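Local coordinates for cell division control protein 4 (Saccharomyces cerevisiae, PDB 3V7D) that recognises phosphorylated targets such as the CDK inhibitor Sic1 and, as the F-box substrate receptor of an SCF ubiquitin ligase, directs their ubiquitination for proteasomal degradation, at residues B[116-120]-B[144-148]; B[274-279]-B[314-320]; B[304-309]-B[335-341]; B[432-437]-B[448-453]. The protein carries 1 engineered substitution. All coordinates share one frame. Residues are numbered along the deposited sequence.

Contact 1 (B[116-120]-B[144-148])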
loop_
_atom_site.group_PDB
_atom_site.type_symbol
_atom_site.label_atom_id
_atom_site.label_comp_id
_atom_site.label_asym_id
_atom_site.label_seq_id
_atom_site.Cartn_x
_atom_site.Cartn_y
_atom_site.Cartn_z
ATOM N N THR B 116 9.677 7.447 -24.723
ATOM C CA THR B 116 8.551 8.167 -25.309
ATOM C C THR B 116 8.048 7.431 -26.548
ATOM O O THR B 116 8.796 7.229 -27.501
ATOM C CB THR B 116 8.936 9.614 -25.681
ATOM O OG1 THR B 116 9.343 10.322 -24.503
ATOM C CG2 THR B 116 7.754 10.339 -26.318
ATOM N N LEU B 117 6.783 7.025 -26.525
ATOM C CA LEU B 117 6.223 6.216 -27.601
ATOM C C LEU B 117 5.004 6.879 -28.234
ATOM O O LEU B 117 4.265 7.609 -27.568
ATOM C CB LEU B 117 5.841 4.829 -27.074
ATOM C CG LEU B 117 6.968 3.992 -26.463
ATOM C CD1 LEU B 117 6.403 2.749 -25.795
ATOM C CD2 LEU B 117 7.991 3.612 -27.526
ATOM N N ARG B 118 4.806 6.616 -29.523
ATOM C CA ARG B 118 3.652 7.126 -30.256
ATOM C C ARG B 118 2.356 6.782 -29.537
ATOM O O ARG B 118 2.185 5.660 -29.059
ATOM C CB ARG B 118 3.619 6.542 -31.672
ATOM C CG ARG B 118 2.346 6.884 -32.454
ATOM C CD ARG B 118 2.337 6.245 -33.840
ATOM N NE ARG B 118 3.513 6.615 -34.621
ATOM C CZ ARG B 118 3.589 7.690 -35.399
ATOM N NH1 ARG B 118 2.551 8.512 -35.505
ATOM N NH2 ARG B 118 4.704 7.944 -36.073
ATOM N N GLY B 119 1.450 7.753 -29.459
ATOM C CA GLY B 119 0.152 7.545 -28.840
ATOM C C GLY B 119 -0.927 7.251 -29.865
ATOM O O GLY B 119 -0.708 6.476 -30.794
ATOM N N HIS B 120 -2.093 7.872 -29.698
ATOM C CA HIS B 120 -3.220 7.664 -30.608
ATOM C C HIS B 120 -3.251 8.695 -31.736
ATOM O O HIS B 120 -2.464 9.643 -31.750
ATOM C CB HIS B 120 -4.544 7.703 -29.836
ATOM C CG HIS B 120 -4.765 6.514 -28.957
ATOM N ND1 HIS B 120 -5.764 5.592 -29.189
ATOM C CD2 HIS B 120 -4.105 6.084 -27.854
ATOM C CE1 HIS B 120 -5.718 4.654 -28.260
ATOM N NE2 HIS B 120 -4.721 4.928 -27.439
ATOM N N ILE B 144 -7.802 1.021 -29.401
ATOM C CA ILE B 144 -7.206 0.623 -28.137
ATOM C C ILE B 144 -5.769 0.204 -28.414
ATOM O O ILE B 144 -5.521 -0.648 -29.268
ATOM C CB ILE B 144 -7.953 -0.566 -27.510
ATOM C CG1 ILE B 144 -9.398 -0.181 -27.189
ATOM C CG2 ILE B 144 -7.241 -1.037 -26.255
ATOM C CD1 ILE B 144 -10.207 -1.303 -26.571
ATOM N N ARG B 145 -4.820 0.807 -27.709
ATOM C CA ARG B 145 -3.419 0.470 -27.921
ATOM C C ARG B 145 -2.835 -0.246 -26.715
ATOM O O ARG B 145 -3.097 0.124 -25.571
ATOM C CB ARG B 145 -2.600 1.714 -28.281
ATOM C CG ARG B 145 -2.986 2.324 -29.628
ATOM C CD ARG B 145 -2.199 3.590 -29.940
ATOM N NE ARG B 145 -0.807 3.321 -30.299
ATOM C CZ ARG B 145 -0.399 3.005 -31.525
ATOM N NH1 ARG B 145 -1.274 2.905 -32.512
ATOM N NH2 ARG B 145 0.886 2.783 -31.767
ATOM N N VAL B 146 -2.046 -1.280 -26.988
ATOM C CA VAL B 146 -1.453 -2.102 -25.948
ATOM C C VAL B 146 0.065 -1.999 -26.003
ATOM O O VAL B 146 0.672 -2.137 -27.071
ATOM C CB VAL B 146 -1.860 -3.581 -26.105
ATOM C CG1 VAL B 146 -1.299 -4.413 -24.962
ATOM C CG2 VAL B 146 -3.378 -3.713 -26.175
ATOM N N TYR B 147 0.674 -1.761 -24.844
ATOM C CA TYR B 147 2.119 -1.611 -24.757
ATOM C C TYR B 147 2.717 -2.594 -23.752
ATOM O O TYR B 147 2.069 -2.988 -22.779
ATOM C CB TYR B 147 2.490 -0.188 -24.332
ATOM C CG TYR B 147 1.962 0.930 -25.209
ATOM C CD1 TYR B 147 0.634 1.343 -25.127
ATOM C CD2 TYR B 147 2.803 1.605 -26.087
ATOM C CE1 TYR B 147 0.156 2.375 -25.913
ATOM C CE2 TYR B 147 2.333 2.642 -26.880
ATOM C CZ TYR B 147 1.011 3.023 -26.787
ATOM O OH TYR B 147 0.541 4.053 -27.572
ATOM N N ASP B 148 3.966 -2.971 -24.002
ATOM C CA ASP B 148 4.760 -3.800 -23.105
ATOM C C ASP B 148 5.539 -2.860 -22.192
ATOM O O ASP B 148 6.363 -2.086 -22.665
ATOM C CB ASP B 148 5.724 -4.637 -23.953
ATOM C CG ASP B 148 6.596 -5.577 -23.134
ATOM O OD1 ASP B 148 6.819 -5.338 -21.930
ATOM O OD2 ASP B 148 7.083 -6.564 -23.721
#
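Two long side chains from one strand carry this contact. Tyr147 (chi1 m) stretches across so that its OH donates a 2.7 Å hydrogen bond to Arg118 O, near the ring plane. Arg145, also m at chi1, runs straight through chi2 and then bends at chi3 (p). The bend brings its NE within 3.1 Å of Tyr147 OH, a hydrogen bond that makes the hydroxyl acceptor as well as donor, while NH1 goes on to Gln157. Arg145 CD lies over the His120 ring, 3.8 Å from the centroid and 11° off the normal, a CH-pi contact. In a WD40 repeat, the Gly-His pair after the outer strand of one blade meets the third strand of the next; here these are Gly119-His120 and 144-148, with Tyr147-Asp148 at the Trp-Asp position. In the hydrogen-bond network of the repeat, His120 (chi1 m) bonds Asp141 through ND1 and Thr137 through NE2. Farther along, Leu117 (m, t) sets CD1 3.8 Å from Tyr147 CD2, and Tyr147 also touches Leu458 on strand 455-462 of the preceding blade.

Contact 2 (B[274-279]-B[314-320])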
loop_
_atom_site.group_PDB
_atom_site.type_symbol
_atom_site.label_atom_id
_atom_site.label_comp_id
_atom_site.label_asym_id
_atom_site.label_seq_id
_atom_site.Cartn_x
_atom_site.Cartn_y
_atom_site.Cartn_z
ATOM N N ARG B 274 -22.186 8.266 -14.349
ATOM C CA ARG B 274 -20.868 8.837 -14.589
ATOM C C ARG B 274 -19.735 7.973 -14.047
ATOM O O ARG B 274 -18.655 7.917 -14.629
ATOM C CB ARG B 274 -20.794 10.232 -13.964
ATOM C CG ARG B 274 -19.492 10.967 -14.214
ATOM C CD ARG B 274 -19.212 11.103 -15.701
ATOM N NE ARG B 274 -18.080 11.987 -15.944
ATOM C CZ ARG B 274 -16.811 11.596 -15.923
ATOM N NH1 ARG B 274 -16.509 10.329 -15.680
ATOM N NH2 ARG B 274 -15.842 12.474 -16.153
ATOM N N THR B 275 -19.981 7.304 -12.929
ATOM C CA THR B 275 -18.926 6.555 -12.260
ATOM C C THR B 275 -19.460 5.279 -11.619
ATOM O O THR B 275 -20.620 5.211 -11.219
ATOM C CB THR B 275 -18.237 7.413 -11.186
ATOM O OG1 THR B 275 -17.313 6.606 -10.447
ATOM C CG2 THR B 275 -19.272 7.998 -10.233
ATOM N N VAL B 276 -18.604 4.270 -11.527
ATOM C CA VAL B 276 -18.995 2.993 -10.951
ATOM C C VAL B 276 -17.805 2.343 -10.236
ATOM O O VAL B 276 -16.670 2.409 -10.708
ATOM C CB VAL B 276 -19.569 2.053 -12.033
ATOM C CG1 VAL B 276 -18.527 1.767 -13.099
ATOM C CG2 VAL B 276 -20.075 0.764 -11.422
ATOM N N SER B 277 -18.069 1.737 -9.084
ATOM C CA SER B 277 -17.021 1.104 -8.292
ATOM C C SER B 277 -17.608 -0.074 -7.531
ATOM O O SER B 277 -18.556 0.090 -6.767
ATOM C CB SER B 277 -16.414 2.114 -7.312
ATOM O OG SER B 277 -15.499 1.492 -6.424
ATOM N N GLY B 278 -17.053 -1.261 -7.740
ATOM C CA GLY B 278 -17.589 -2.448 -7.098
ATOM C C GLY B 278 -16.562 -3.427 -6.561
ATOM O O GLY B 278 -15.389 -3.388 -6.928
ATOM N N HIS B 279 -17.021 -4.307 -5.678
ATOM C CA HIS B 279 -16.213 -5.405 -5.165
ATOM C C HIS B 279 -17.149 -6.508 -4.686
ATOM O O HIS B 279 -18.121 -6.241 -3.977
ATOM C CB HIS B 279 -15.324 -4.937 -4.015
ATOM C CG HIS B 279 -14.484 -6.025 -3.422
ATOM N ND1 HIS B 279 -13.174 -6.242 -3.794
ATOM C CD2 HIS B 279 -14.770 -6.961 -2.485
ATOM C CE1 HIS B 279 -12.688 -7.262 -3.109
ATOM N NE2 HIS B 279 -13.636 -7.716 -2.309
ATOM N N TYR B 314 -19.316 12.854 -9.780
ATOM C CA TYR B 314 -18.317 12.621 -10.813
ATOM C C TYR B 314 -17.446 11.404 -10.529
ATOM O O TYR B 314 -16.877 10.811 -11.442
ATOM C CB TYR B 314 -17.450 13.865 -11.013
ATOM C CG TYR B 314 -17.999 14.808 -12.055
ATOM C CD1 TYR B 314 -18.937 15.776 -11.723
ATOM C CD2 TYR B 314 -17.591 14.719 -13.380
ATOM C CE1 TYR B 314 -19.444 16.636 -12.680
ATOM C CE2 TYR B 314 -18.090 15.572 -14.341
ATOM C CZ TYR B 314 -19.017 16.529 -13.990
ATOM O OH TYR B 314 -19.516 17.379 -14.953
ATOM N N SER B 315 -17.355 11.022 -9.260
ATOM C CA SER B 315 -16.483 9.928 -8.874
ATOM C C SER B 315 -16.968 9.243 -7.607
ATOM O O SER B 315 -17.395 9.901 -6.656
ATOM C CB SER B 315 -15.062 10.451 -8.658
ATOM O OG SER B 315 -14.189 9.401 -8.298
ATOM N N THR B 316 -16.894 7.918 -7.594
ATOM C CA THR B 316 -17.169 7.175 -6.372
ATOM C C THR B 316 -16.212 6.004 -6.166
ATOM O O THR B 316 -15.718 5.394 -7.119
ATOM C CB THR B 316 -18.621 6.666 -6.311
ATOM O OG1 THR B 316 -18.919 6.241 -4.976
ATOM C CG2 THR B 316 -18.836 5.502 -7.277
ATOM N N ILE B 317 -15.946 5.704 -4.904
ATOM C CA ILE B 317 -15.166 4.532 -4.549
ATOM C C ILE B 317 -15.940 3.700 -3.542
ATOM O O ILE B 317 -16.459 4.226 -2.558
ATOM C CB ILE B 317 -13.807 4.917 -3.945
ATOM C CG1 ILE B 317 -12.910 5.546 -5.018
ATOM C CG2 ILE B 317 -13.127 3.697 -3.331
ATOM C CD1 ILE B 317 -11.523 5.878 -4.525
ATOM N N TYR B 318 -16.037 2.401 -3.801
ATOM C CA TYR B 318 -16.576 1.488 -2.809
ATOM C C TYR B 318 -15.438 0.978 -1.930
ATOM O O TYR B 318 -14.640 0.146 -2.354
ATOM C CB TYR B 318 -17.313 0.323 -3.479
ATOM C CG TYR B 318 -17.760 -0.760 -2.521
ATOM C CD1 TYR B 318 -18.277 -0.443 -1.270
ATOM C CD2 TYR B 318 -17.684 -2.105 -2.876
ATOM C CE1 TYR B 318 -18.690 -1.431 -0.392
ATOM C CE2 TYR B 318 -18.101 -3.102 -2.005
ATOM C CZ TYR B 318 -18.601 -2.757 -0.764
ATOM O OH TYR B 318 -19.015 -3.736 0.111
ATOM N N ASP B 319 -15.361 1.502 -0.711
ATOM C CA ASP B 319 -14.403 1.017 0.271
ATOM C C ASP B 319 -14.959 -0.265 0.876
ATOM O O ASP B 319 -15.690 -0.220 1.862
ATOM C CB ASP B 319 -14.193 2.068 1.366
ATOM C CG ASP B 319 -13.063 1.709 2.323
ATOM O OD1 ASP B 319 -12.564 0.564 2.278
ATOM O OD2 ASP B 319 -12.682 2.579 3.135
ATOM N N HIS B 320 -14.617 -1.404 0.280
ATOM C CA HIS B 320 -15.161 -2.688 0.717
ATOM C C HIS B 320 -14.514 -3.181 2.010
ATOM O O HIS B 320 -15.124 -3.928 2.770
ATOM C CB HIS B 320 -15.013 -3.746 -0.380
ATOM C CG HIS B 320 -13.596 -3.990 -0.791
ATOM N ND1 HIS B 320 -12.945 -3.205 -1.717
ATOM C CD2 HIS B 320 -12.703 -4.929 -0.398
ATOM C CE1 HIS B 320 -11.711 -3.649 -1.879
ATOM N NE2 HIS B 320 -11.539 -4.695 -1.091
#
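The innermost strands of two successive blades of the WD40 propeller run side by side here, lining the central channel, with one end at the bound Sic1 peptide. Segments 274-279 and 314-319 are nearly parallel (8°) with axes 5.6 Å apart, yet each hydrogen bond between them runs from a backbone N to a side-chain hydroxyl. Thr316 N donates to Thr275 OG1 (3.2 Å) and Tyr318 N to Ser277 OG (2.8 Å), so two hydroxyls projecting from one strand catch alternate amides of the next blade. At one end the His279 and His320 rings stack face to face, centroids 3.5 Å apart and planes at 2°. At the other, Arg274 NE lies 3.8 Å from Tyr314 CD2; Arg274 packs on a modified side chain of the peptide and Tyr314 on an apolar one. Arg274 and Thr275 form a classic beta bulge opposite Gly286, as do Tyr314 and Ser315 opposite Ala328. Thr316 and Tyr318 reach back to strand 282-287 of the preceding blade, whereas Ser315 and Ile317 touch strand 355-360 of the following one.

Contact 3 (B[304-309]-B[335-341])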
loop_
_atom_site.group_PDB
_atom_site.type_symbol
_atom_site.label_atom_id
_atom_site.label_comp_id
_atom_site.label_asym_id
_atom_site.label_seq_id
_atom_site.Cartn_x
_atom_site.Cartn_y
_atom_site.Cartn_z
ATOM N N TYR B 304 -29.481 0.731 -1.407
ATOM C CA TYR B 304 -29.622 2.075 -0.868
ATOM C C TYR B 304 -29.577 3.122 -1.966
ATOM O O TYR B 304 -28.968 2.921 -3.016
ATOM C CB TYR B 304 -28.515 2.376 0.142
ATOM C CG TYR B 304 -28.418 1.402 1.290
ATOM C CD1 TYR B 304 -29.381 1.379 2.293
ATOM C CD2 TYR B 304 -27.349 0.521 1.387
ATOM C CE1 TYR B 304 -29.288 0.494 3.354
ATOM C CE2 TYR B 304 -27.246 -0.367 2.440
ATOM C CZ TYR B 304 -28.218 -0.378 3.420
ATOM O OH TYR B 304 -28.116 -1.260 4.469
ATOM N N ILE B 305 -30.232 4.247 -1.712
ATOM C CA ILE B 305 -30.066 5.425 -2.538
ATOM C C ILE B 305 -29.428 6.492 -1.668
ATOM O O ILE B 305 -29.975 6.869 -0.631
ATOM C CB ILE B 305 -31.399 5.944 -3.081
ATOM C CG1 ILE B 305 -32.107 4.851 -3.886
ATOM C CG2 ILE B 305 -31.168 7.179 -3.933
ATOM C CD1 ILE B 305 -33.464 5.266 -4.429
ATOM N N LEU B 306 -28.259 6.961 -2.086
ATOM C CA LEU B 306 -27.514 7.938 -1.314
ATOM C C LEU B 306 -27.813 9.347 -1.817
ATOM O O LEU B 306 -27.254 9.800 -2.821
ATOM C CB LEU B 306 -26.017 7.627 -1.385
ATOM C CG LEU B 306 -25.648 6.179 -1.038
ATOM C CD1 LEU B 306 -24.136 5.979 -1.045
ATOM C CD2 LEU B 306 -26.246 5.762 0.309
ATOM N N SER B 307 -28.706 10.031 -1.110
ATOM C CA SER B 307 -29.157 11.359 -1.504
ATOM C C SER B 307 -28.598 12.405 -0.558
ATOM O O SER B 307 -28.400 12.135 0.625
ATOM C CB SER B 307 -30.687 11.427 -1.480
ATOM O OG SER B 307 -31.261 10.342 -2.185
ATOM N N GLY B 308 -28.361 13.607 -1.072
ATOM C CA GLY B 308 -27.835 14.681 -0.251
ATOM C C GLY B 308 -26.935 15.646 -0.998
ATOM O O GLY B 308 -26.925 16.839 -0.695
ATOM N N HIS B 309 -26.166 15.139 -1.960
ATOM C CA HIS B 309 -25.359 16.011 -2.806
ATOM C C HIS B 309 -26.293 16.957 -3.555
ATOM O O HIS B 309 -27.419 16.590 -3.887
ATOM C CB HIS B 309 -24.500 15.204 -3.788
ATOM C CG HIS B 309 -23.235 14.663 -3.189
ATOM N ND1 HIS B 309 -22.177 15.469 -2.823
ATOM C CD2 HIS B 309 -22.853 13.394 -2.905
ATOM C CE1 HIS B 309 -21.205 14.723 -2.331
ATOM N NE2 HIS B 309 -21.589 13.459 -2.371
ATOM N N ARG B 335 -18.500 13.098 0.245
ATOM C CA ARG B 335 -19.301 12.465 1.287
ATOM C C ARG B 335 -18.864 11.040 1.581
ATOM O O ARG B 335 -18.518 10.283 0.679
ATOM C CB ARG B 335 -20.794 12.508 0.942
ATOM C CG ARG B 335 -21.402 13.891 1.083
ATOM C CD ARG B 335 -22.897 13.875 0.866
ATOM N NE ARG B 335 -23.511 15.101 1.367
ATOM C CZ ARG B 335 -24.699 15.148 1.962
ATOM N NH1 ARG B 335 -25.403 14.037 2.130
ATOM N NH2 ARG B 335 -25.184 16.305 2.389
ATOM N N ILE B 336 -18.885 10.692 2.862
ATOM C CA ILE B 336 -18.575 9.345 3.308
ATOM C C ILE B 336 -19.865 8.709 3.799
ATOM O O ILE B 336 -20.559 9.275 4.641
ATOM C CB ILE B 336 -17.558 9.367 4.463
ATOM C CG1 ILE B 336 -16.340 10.221 4.088
ATOM C CG2 ILE B 336 -17.151 7.949 4.845
ATOM C CD1 ILE B 336 -15.549 9.687 2.914
ATOM N N TRP B 337 -20.189 7.534 3.269
ATOM C CA TRP B 337 -21.441 6.869 3.604
ATOM C C TRP B 337 -21.188 5.521 4.275
ATOM O O TRP B 337 -20.256 4.806 3.911
ATOM C CB TRP B 337 -22.283 6.647 2.343
ATOM C CG TRP B 337 -22.450 7.851 1.462
ATOM C CD1 TRP B 337 -21.552 8.336 0.554
ATOM C CD2 TRP B 337 -23.603 8.699 1.377
ATOM N NE1 TRP B 337 -22.067 9.442 -0.079
ATOM C CE2 TRP B 337 -23.324 9.684 0.406
ATOM C CE3 TRP B 337 -24.837 8.725 2.031
ATOM C CZ2 TRP B 337 -24.239 10.685 0.075
ATOM C CZ3 TRP B 337 -25.745 9.720 1.701
ATOM C CH2 TRP B 337 -25.440 10.685 0.731
ATOM N N ASP B 338 -22.031 5.172 5.243
ATOM C CA ASP B 338 -21.958 3.874 5.906
ATOM C C ASP B 338 -22.812 2.874 5.138
ATOM O O ASP B 338 -24.037 2.977 5.135
ATOM C CB ASP B 338 -22.463 3.993 7.350
ATOM C CG ASP B 338 -22.198 2.742 8.180
ATOM O OD1 ASP B 338 -22.063 1.641 7.606
ATOM O OD2 ASP B 338 -22.127 2.865 9.422
ATOM N N LEU B 339 -22.174 1.899 4.497
ATOM C CA LEU B 339 -22.915 0.940 3.678
ATOM C C LEU B 339 -23.492 -0.224 4.478
ATOM O O LEU B 339 -23.932 -1.225 3.905
ATOM C CB LEU B 339 -22.060 0.417 2.525
ATOM C CG LEU B 339 -21.687 1.429 1.436
ATOM C CD1 LEU B 339 -21.503 0.726 0.091
ATOM C CD2 LEU B 339 -22.718 2.547 1.336
ATOM N N GLU B 340 -23.491 -0.095 5.800
ATOM C CA GLU B 340 -24.137 -1.090 6.642
ATOM C C GLU B 340 -25.582 -0.673 6.892
ATOM O O GLU B 340 -26.434 -1.512 7.170
ATOM C CB GLU B 340 -23.393 -1.261 7.968
ATOM C CG GLU B 340 -23.472 -2.669 8.543
ATOM C CD GLU B 340 -22.198 -3.465 8.315
ATOM O OE1 GLU B 340 -21.100 -2.891 8.478
ATOM O OE2 GLU B 340 -22.293 -4.663 7.970
ATOM N N ASN B 341 -25.852 0.626 6.782
ATOM C CA ASN B 341 -27.198 1.151 7.008
ATOM C C ASN B 341 -27.648 2.192 5.979
ATOM O O ASN B 341 -28.802 2.626 5.991
ATOM C CB ASN B 341 -27.327 1.720 8.425
ATOM C CG ASN B 341 -26.296 2.791 8.720
ATOM O OD1 ASN B 341 -25.565 3.233 7.833
ATOM N ND2 ASN B 341 -26.237 3.221 9.975
#
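This is an interblade contact of the WD40 propeller: the outer strand of one blade and the Gly-His turn that follows it lie against the third strand of the next blade, which ends in the Trp337-Asp338 signature. Nothing like strand pairing is involved, since even the nearest pair, Leu306 CA and Trp337 CA, is 7.9 Å apart and side chains fill the gap. Trp337 is central. Leu306 lies over its indole, with CB 3.5 Å from the centroid of the six-membered ring and only 2° off the normal, a textbook CH-pi contact, and CD1 3.6 Å from Trp337 CG. Ser307 O sits at the indole edge, 3.3 Å from Trp337 CH2. The same tryptophan completes the tetrad of the repeat: Trp337 NE1 and His309 NE2 both bond Ser327 OG, and His309 ND1 bonds Asp331. Arg335 places CD over the His309 ring, 3.7 Å from its centroid, and then passes Gly308, whose CA is 3.5 Å from Arg335 NH1. A side chain at Gly308 would collide with that guanidinium, and its backbone angles (148/-35) themselves call for glycine. Beyond the strand, Asp338 opens an Asx turn, its OD1 accepting from Glu340 N at 2.9 Å. The loop 339-341 presents backbone carbonyls to Tyr304, whose CE1 lies 3.4 Å from Asn341 O and CE2 3.7 Å from Leu339 O.

Contact 4 (B[432-437]-B[448-453])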
loop_
_atom_site.group_PDB
_atom_site.type_symbol
_atom_site.label_atom_id
_atom_site.label_comp_id
_atom_site.label_asym_id
_atom_site.label_seq_id
_atom_site.Cartn_x
_atom_site.Cartn_y
_atom_site.Cartn_z
ATOM N N ASP B 432 8.052 18.915 -21.104
ATOM C CA ASP B 432 7.642 19.212 -22.477
ATOM C C ASP B 432 6.189 18.836 -22.775
ATOM O O ASP B 432 5.657 19.180 -23.831
ATOM C CB ASP B 432 8.599 18.569 -23.494
ATOM C CG ASP B 432 8.553 17.049 -23.466
ATOM O OD1 ASP B 432 8.123 16.480 -22.440
ATOM O OD2 ASP B 432 8.955 16.426 -24.471
ATOM N N ALA B 433 5.550 18.136 -21.843
ATOM C CA ALA B 433 4.142 17.784 -22.003
ATOM C C ALA B 433 3.253 19.024 -21.865
ATOM O O ALA B 433 3.540 19.907 -21.058
ATOM C CB ALA B 433 3.740 16.720 -20.987
ATOM N N ASP B 434 2.190 19.094 -22.666
ATOM C CA ASP B 434 1.228 20.191 -22.578
ATOM C C ASP B 434 0.046 19.784 -21.704
ATOM O O ASP B 434 -0.514 20.605 -20.977
ATOM C CB ASP B 434 0.723 20.592 -23.967
ATOM C CG ASP B 434 1.799 21.231 -24.823
ATOM O OD1 ASP B 434 2.628 21.991 -24.276
ATOM O OD2 ASP B 434 1.812 20.975 -26.046
ATOM N N GLN B 435 -0.337 18.513 -21.794
ATOM C CA GLN B 435 -1.389 17.963 -20.948
ATOM C C GLN B 435 -0.980 16.587 -20.448
ATOM O O GLN B 435 -0.249 15.862 -21.125
ATOM C CB GLN B 435 -2.707 17.845 -21.718
ATOM C CG GLN B 435 -3.211 19.143 -22.315
ATOM C CD GLN B 435 -4.033 19.962 -21.341
ATOM O OE1 GLN B 435 -4.204 19.588 -20.178
ATOM N NE2 GLN B 435 -4.556 21.090 -21.817
ATOM N N ILE B 436 -1.446 16.235 -19.255
ATOM C CA ILE B 436 -1.288 14.881 -18.743
ATOM C C ILE B 436 -2.675 14.267 -18.661
ATOM O O ILE B 436 -3.471 14.649 -17.811
ATOM C CB ILE B 436 -0.658 14.871 -17.342
ATOM C CG1 ILE B 436 0.544 15.820 -17.288
ATOM C CG2 ILE B 436 -0.274 13.445 -16.943
ATOM C CD1 ILE B 436 1.693 15.396 -18.172
ATOM N N TRP B 437 -2.972 13.329 -19.554
ATOM C CA TRP B 437 -4.318 12.775 -19.623
ATOM C C TRP B 437 -4.542 11.681 -18.587
ATOM O O TRP B 437 -5.615 11.580 -18.002
ATOM C CB TRP B 437 -4.624 12.255 -21.030
ATOM C CG TRP B 437 -4.579 13.330 -22.078
ATOM C CD1 TRP B 437 -3.786 13.362 -23.190
ATOM C CD2 TRP B 437 -5.348 14.541 -22.098
ATOM N NE1 TRP B 437 -4.023 14.513 -23.904
ATOM C CE2 TRP B 437 -4.973 15.253 -23.253
ATOM C CE3 TRP B 437 -6.318 15.087 -21.252
ATOM C CZ2 TRP B 437 -5.536 16.483 -23.585
ATOM C CZ3 TRP B 437 -6.874 16.311 -21.582
ATOM C CH2 TRP B 437 -6.482 16.994 -22.739
ATOM N N ALA B 448 2.543 7.532 -18.192
ATOM C CA ALA B 448 1.650 8.667 -18.404
ATOM C C ALA B 448 1.281 8.863 -19.870
ATOM O O ALA B 448 2.145 8.879 -20.750
ATOM C CB ALA B 448 2.252 9.945 -17.830
ATOM N N ALA B 449 -0.018 9.003 -20.114
ATOM C CA ALA B 449 -0.533 9.371 -21.424
ATOM C C ALA B 449 -0.576 10.890 -21.481
ATOM O O ALA B 449 -1.257 11.531 -20.678
ATOM C CB ALA B 449 -1.916 8.797 -21.623
ATOM N N VAL B 450 0.173 11.469 -22.413
ATOM C CA VAL B 450 0.309 12.916 -22.464
ATOM C C VAL B 450 0.002 13.481 -23.839
ATOM O O VAL B 450 -0.136 12.746 -24.821
ATOM C CB VAL B 450 1.736 13.365 -22.090
ATOM C CG1 VAL B 450 2.141 12.799 -20.745
ATOM C CG2 VAL B 450 2.723 12.946 -23.174
ATOM N N GLU B 451 -0.105 14.804 -23.888
ATOM C CA GLU B 451 -0.243 15.528 -25.136
ATOM C C GLU B 451 0.924 16.494 -25.255
ATOM O O GLU B 451 1.301 17.153 -24.280
ATOM C CB GLU B 451 -1.560 16.304 -25.181
ATOM C CG GLU B 451 -1.686 17.213 -26.405
ATOM C CD GLU B 451 -2.905 18.114 -26.358
ATOM O OE1 GLU B 451 -4.001 17.628 -26.008
ATOM O OE2 GLU B 451 -2.766 19.315 -26.671
ATOM N N LYS B 452 1.501 16.569 -26.447
ATOM C CA LYS B 452 2.561 17.528 -26.716
ATOM C C LYS B 452 2.481 18.003 -28.158
ATOM O O LYS B 452 2.585 17.205 -29.089
ATOM C CB LYS B 452 3.931 16.917 -26.428
ATOM C CG LYS B 452 5.094 17.777 -26.883
ATOM C CD LYS B 452 6.426 17.132 -26.522
ATOM C CE LYS B 452 7.558 17.654 -27.402
ATOM N NZ LYS B 452 7.696 19.137 -27.339
ATOM N N ASP B 453 2.276 19.305 -28.325
ATOM C CA ASP B 453 2.188 19.929 -29.643
ATOM C C ASP B 453 1.162 19.265 -30.553
ATOM O O ASP B 453 1.461 18.938 -31.699
ATOM C CB ASP B 453 3.559 19.958 -30.320
ATOM C CG ASP B 453 4.559 20.810 -29.564
ATOM O OD1 ASP B 453 4.132 21.775 -28.895
ATOM O OD2 ASP B 453 5.771 20.513 -29.639
HETATM O O HOH W 1 -0.246 20.299 -27.502
#
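Ile436 and Val450 pack at the heart of this pairing, Ile436 CD1 lying 3.7 Å from Val450 CG1. Ala433 CB comes within 4.1 Å of Val450 CB, and Ile436 CG2 within 4.4 Å of Ala448 CB; Phe414 of the preceding blade rests on Ile436 and Ala448. Beneath these side chains the backbones form an antiparallel beta hairpin, the two innermost strands of the blade that closes the propeller. Trp437 N donates to Ala449 O (2.7 Å), and Gln435 with Glu451 makes a hydrogen-bonded pair, Glu451 N to Gln435 O at 3.0 Å and Gln435 N to Glu451 O at 3.3 Å. Because Asp434 N reaches the same Glu451 O at 2.7 Å, Asp434 and Gln435 together face one residue, a classic beta bulge. Trp437, which also packs on a polar side chain of the bound peptide, sets CZ2 3.1 Å from Glu451 OE1. Outward, Asp434 OD2 accepts from Asp453 N (2.9 Å), and water 1 bridges it to the neighbouring carboxylate, donating to Asp434 OD2 (2.6 Å) and Glu451 OE2 (2.8 Å). At the outer edge, Lys452 NZ forms a salt bridge with Asp453 OD2 (3.3 Å), while Asp432 pairs with Arg114.

Ring closure and repetition both appear along this chain. Contact 1 comes first, closing a loop of 23 residues between strand 113-118 and the blade that follows it. Contacts 2 and 3 then cross, their segments alternating: inner strand, outer strand, inner strand, third strand. Together they join the same two successive blades near the channel and farther out, and they touch where Tyr318 CE1 meets Leu339 CD1 at 3.6 Å. Contact 4, separate in sequence, is a hairpin whose segments are separated by ten residues, mostly strand, with a short turn. Its blade takes its outermost strand, 113-118, from contact 1, so N-terminal and C-terminal parts of the propeller share one sheet, with contact centres about 13 Å apart.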